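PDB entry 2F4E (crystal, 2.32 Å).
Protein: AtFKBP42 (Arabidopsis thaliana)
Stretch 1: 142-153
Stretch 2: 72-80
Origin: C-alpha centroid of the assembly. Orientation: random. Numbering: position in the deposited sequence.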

# COMPACT_ATOMS: atom_id res chain seq x y z
N ASN A 142 -5.36 -12.35 10.26
CA ASN A 142 -6.79 -12.51 10.48
C ASN A 142 -7.41 -11.19 10.07
O ASN A 142 -7.24 -10.18 10.75
CB ASN A 142 -7.09 -12.81 11.95
CG ASN A 142 -8.55 -12.55 12.31
OD1 ASN A 142 -8.85 -11.64 13.07
ND2 ASN A 142 -9.46 -13.36 11.76
N VAL A 143 -8.09 -11.18 8.93
CA VAL A 143 -8.75 -9.98 8.45
C VAL A 143 -10.23 -10.27 8.29
O VAL A 143 -10.60 -11.22 7.62
CB VAL A 143 -8.19 -9.53 7.08
CG1 VAL A 143 -9.01 -8.36 6.54
CG2 VAL A 143 -6.74 -9.14 7.21
N PRO A 144 -11.08 -9.46 8.94
CA PRO A 144 -12.54 -9.61 8.88
C PRO A 144 -13.08 -9.47 7.47
O PRO A 144 -12.39 -8.97 6.58
CB PRO A 144 -13.04 -8.48 9.78
CG PRO A 144 -11.95 -8.34 10.78
CD PRO A 144 -10.71 -8.42 9.92
N PRO A 145 -14.31 -9.94 7.23
CA PRO A 145 -14.93 -9.84 5.91
C PRO A 145 -15.20 -8.38 5.55
O PRO A 145 -15.48 -7.56 6.42
CB PRO A 145 -16.22 -10.63 6.10
CG PRO A 145 -15.86 -11.65 7.12
CD PRO A 145 -15.08 -10.83 8.11
N MET A 146 -15.08 -8.05 4.27
CA MET A 146 -15.32 -6.69 3.78
C MET A 146 -14.67 -5.65 4.69
O MET A 146 -15.30 -4.67 5.08
CB MET A 146 -16.83 -6.44 3.66
CG MET A 146 -17.56 -7.52 2.85
SD MET A 146 -19.37 -7.34 2.73
CE MET A 146 -19.82 -7.26 4.49
N ALA A 147 -13.41 -5.88 5.03
CA ALA A 147 -12.70 -4.95 5.90
C ALA A 147 -11.82 -3.96 5.13
O ALA A 147 -10.80 -4.34 4.55
CB ALA A 147 -11.85 -5.72 6.91
N ASP A 148 -12.21 -2.68 5.13
CA ASP A 148 -11.41 -1.68 4.45
C ASP A 148 -10.07 -1.60 5.16
O ASP A 148 -10.00 -1.82 6.37
CB ASP A 148 -12.09 -0.31 4.48
CG ASP A 148 -13.21 -0.19 3.46
OD1 ASP A 148 -13.12 -0.88 2.43
OD2 ASP A 148 -14.17 0.58 3.68
N LEU A 149 -9.02 -1.30 4.42
CA LEU A 149 -7.69 -1.24 4.99
C LEU A 149 -6.98 0.09 4.83
O LEU A 149 -7.37 0.94 4.01
CB LEU A 149 -6.83 -2.32 4.35
CG LEU A 149 -7.34 -3.76 4.35
CD1 LEU A 149 -6.28 -4.63 3.72
CD2 LEU A 149 -7.65 -4.22 5.76
N LEU A 150 -5.94 0.25 5.62
CA LEU A 150 -5.09 1.43 5.59
C LEU A 150 -3.67 0.92 5.44
O LEU A 150 -3.28 -0.07 6.07
CB LEU A 150 -5.19 2.23 6.88
CG LEU A 150 -4.23 3.43 6.92
CD1 LEU A 150 -4.71 4.47 5.95
CD2 LEU A 150 -4.14 4.03 8.30
N TYR A 151 -2.90 1.59 4.61
CA TYR A 151 -1.51 1.22 4.41
C TYR A 151 -0.63 2.45 4.55
O TYR A 151 -0.99 3.55 4.16
CB TYR A 151 -1.27 0.65 3.01
CG TYR A 151 -1.93 -0.66 2.70
CD1 TYR A 151 -1.41 -1.87 3.17
CD2 TYR A 151 -3.03 -0.71 1.85
CE1 TYR A 151 -1.98 -3.08 2.79
CE2 TYR A 151 -3.60 -1.91 1.47
CZ TYR A 151 -3.08 -3.08 1.93
OH TYR A 151 -3.67 -4.24 1.52
N GLU A 152 0.53 2.24 5.16
CA GLU A 152 1.51 3.29 5.31
C GLU A 152 2.65 2.66 4.54
O GLU A 152 3.34 1.77 5.05
CB GLU A 152 1.89 3.48 6.78
CG GLU A 152 2.86 4.63 6.99
CD GLU A 152 3.55 4.63 8.35
OE1 GLU A 152 3.20 3.81 9.22
OE2 GLU A 152 4.45 5.47 8.55
N VAL A 153 2.82 3.10 3.30
CA VAL A 153 3.86 2.53 2.47
C VAL A 153 4.99 3.46 2.03
O VAL A 153 4.77 4.62 1.69
CB VAL A 153 3.25 1.87 1.21
CG1 VAL A 153 2.34 2.85 0.50
CG2 VAL A 153 4.36 1.41 0.27
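Stretch 2 (72-80) LHYRAWTKN

Which polar interaction between side chains ties the stretches together? Glu152 and Arg75 sit opposite each other as a bridge pair, with their side chains on the same face of the sheet, and Glu152 OE1 meets Arg75 NH1 at 2.9 Å in a salt bridge that is also a hydrogen bond. The carboxylate approaches the guanidinium near its plane. The same oxygen, Glu152 OE1, lies 3.4 Å from Trp77 CH2, at the edge of the indole.

How does the backbone of stretch 2 run? Residues 72-78 belong to an extended strand that runs antiparallel to the strand containing 149-153, with a crossing angle of 156° and a closest approach of 4.7 Å between axes. Leu150 and Trp77 exchange two hydrogen bonds, Leu150 N to Trp77 O at 2.8 Å and Trp77 N to Leu150 O at 3.0 Å. Glu152 and Arg75 repeat the pattern: Arg75 N to Glu152 O is 3.0 Å and Glu152 N to Arg75 O 3.1 Å. Beyond the strand, Lys79 turns to helix-like torsions, yet its N still donates to Asp148 O at 2.8 Å.

Which pairs alternate with these hydrogen-bonded ones? Tyr151 faces Ala76 between them (CA to CA 4.7 Å), while Leu149 with Thr78 (CA to CA 4.6 Å) and Val153 with Tyr74 (CA to CA 4.3 Å) flank them. Here CA-H...O contacts supplement the ladder, the shortest from Tyr74 CA to Glu152 O at 3.1 Å.

How do the side chains pack? Alternation puts Leu150 beside Trp77 on the face of the salt bridge, with Leu150 CD2 4.0 Å from Trp77 CE3. On the other face, Tyr151 CE1 rests 3.7 Å from Ala76 CB, and the rings of Tyr151 and Tyr74 meet obliquely, CD1 to CD1 at 3.9 Å. Val153 CG2 reaches Leu72 CD1 at 3.4 Å, extending the apolar packing past the Val153-Tyr74 pair.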

# COMPACT_ATOMS: atom_id res chain seq x y z
N LEU A 72 9.61 -2.26 -1.28
CA LEU A 72 8.97 -1.36 -0.34
C LEU A 72 8.74 -1.89 1.07
O LEU A 72 8.73 -3.10 1.32
CB LEU A 72 7.62 -0.92 -0.94
CG LEU A 72 6.57 -2.03 -1.04
CD1 LEU A 72 5.51 -1.82 -0.01
CD2 LEU A 72 5.96 -2.04 -2.42
N HIS A 73 8.56 -0.95 1.98
CA HIS A 73 8.26 -1.23 3.38
C HIS A 73 6.82 -0.78 3.58
O HIS A 73 6.35 0.13 2.89
CB HIS A 73 9.15 -0.40 4.31
CG HIS A 73 10.43 -1.07 4.69
ND1 HIS A 73 10.47 -2.36 5.19
CD2 HIS A 73 11.70 -0.63 4.71
CE1 HIS A 73 11.71 -2.67 5.50
NE2 HIS A 73 12.49 -1.63 5.22
N TYR A 74 6.11 -1.39 4.51
CA TYR A 74 4.73 -0.98 4.77
C TYR A 74 4.10 -1.59 6.01
O TYR A 74 4.52 -2.63 6.50
CB TYR A 74 3.85 -1.28 3.55
CG TYR A 74 3.35 -2.71 3.46
CD1 TYR A 74 2.17 -3.10 4.10
CD2 TYR A 74 4.05 -3.67 2.73
CE1 TYR A 74 1.71 -4.42 4.01
CE2 TYR A 74 3.60 -4.97 2.63
CZ TYR A 74 2.43 -5.35 3.27
OH TYR A 74 2.00 -6.66 3.17
N ARG A 75 3.09 -0.89 6.52
CA ARG A 75 2.32 -1.36 7.67
C ARG A 75 0.89 -1.41 7.18
O ARG A 75 0.49 -0.62 6.32
CB ARG A 75 2.42 -0.40 8.85
CG ARG A 75 3.80 -0.28 9.45
CD ARG A 75 3.76 0.53 10.73
NE ARG A 75 5.09 0.67 11.31
CZ ARG A 75 5.97 1.62 11.00
NH1 ARG A 75 5.67 2.55 10.10
NH2 ARG A 75 7.17 1.62 11.57
N ALA A 76 0.11 -2.34 7.72
CA ALA A 76 -1.27 -2.46 7.31
C ALA A 76 -2.17 -2.53 8.52
O ALA A 76 -1.87 -3.23 9.50
CB ALA A 76 -1.45 -3.68 6.43
N TRP A 77 -3.27 -1.80 8.46
CA TRP A 77 -4.23 -1.74 9.56
C TRP A 77 -5.63 -1.91 9.01
O TRP A 77 -5.96 -1.36 7.95
CB TRP A 77 -4.18 -0.36 10.23
CG TRP A 77 -2.99 -0.04 11.07
CD1 TRP A 77 -2.79 -0.38 12.37
CD2 TRP A 77 -1.86 0.73 10.67
NE1 TRP A 77 -1.61 0.13 12.82
CE2 TRP A 77 -1.01 0.82 11.80
CE3 TRP A 77 -1.47 1.36 9.48
CZ2 TRP A 77 0.20 1.51 11.77
CZ3 TRP A 77 -0.27 2.05 9.46
CH2 TRP A 77 0.55 2.12 10.59
N THR A 78 -6.47 -2.67 9.71
CA THR A 78 -7.86 -2.83 9.31
C THR A 78 -8.46 -1.51 9.79
O THR A 78 -8.20 -1.07 10.91
CB THR A 78 -8.55 -3.97 10.05
OG1 THR A 78 -8.21 -3.93 11.45
CG2 THR A 78 -8.14 -5.31 9.47
N LYS A 79 -9.25 -0.88 8.93
CA LYS A 79 -9.87 0.41 9.26
C LYS A 79 -10.82 0.40 10.44
O LYS A 79 -10.81 1.33 11.22
CB LYS A 79 -10.61 0.94 8.04
CG LYS A 79 -9.73 1.46 6.93
CD LYS A 79 -9.49 2.95 7.09
CE LYS A 79 -9.02 3.55 5.79
NZ LYS A 79 -9.18 5.04 5.80
N ASN A 80 -11.61 -0.65 10.59
CA ASN A 80 -12.56 -0.61 11.68
C ASN A 80 -12.22 -1.08 13.08
O ASN A 80 -13.10 -1.10 13.96
CB ASN A 80 -13.90 -1.20 11.23
CG ASN A 80 -14.77 -0.16 10.52
OD1 ASN A 80 -14.62 0.10 9.32
ND2 ASN A 80 -15.67 0.47 11.28
O HOH W 1 -14.28 -1.85 6.86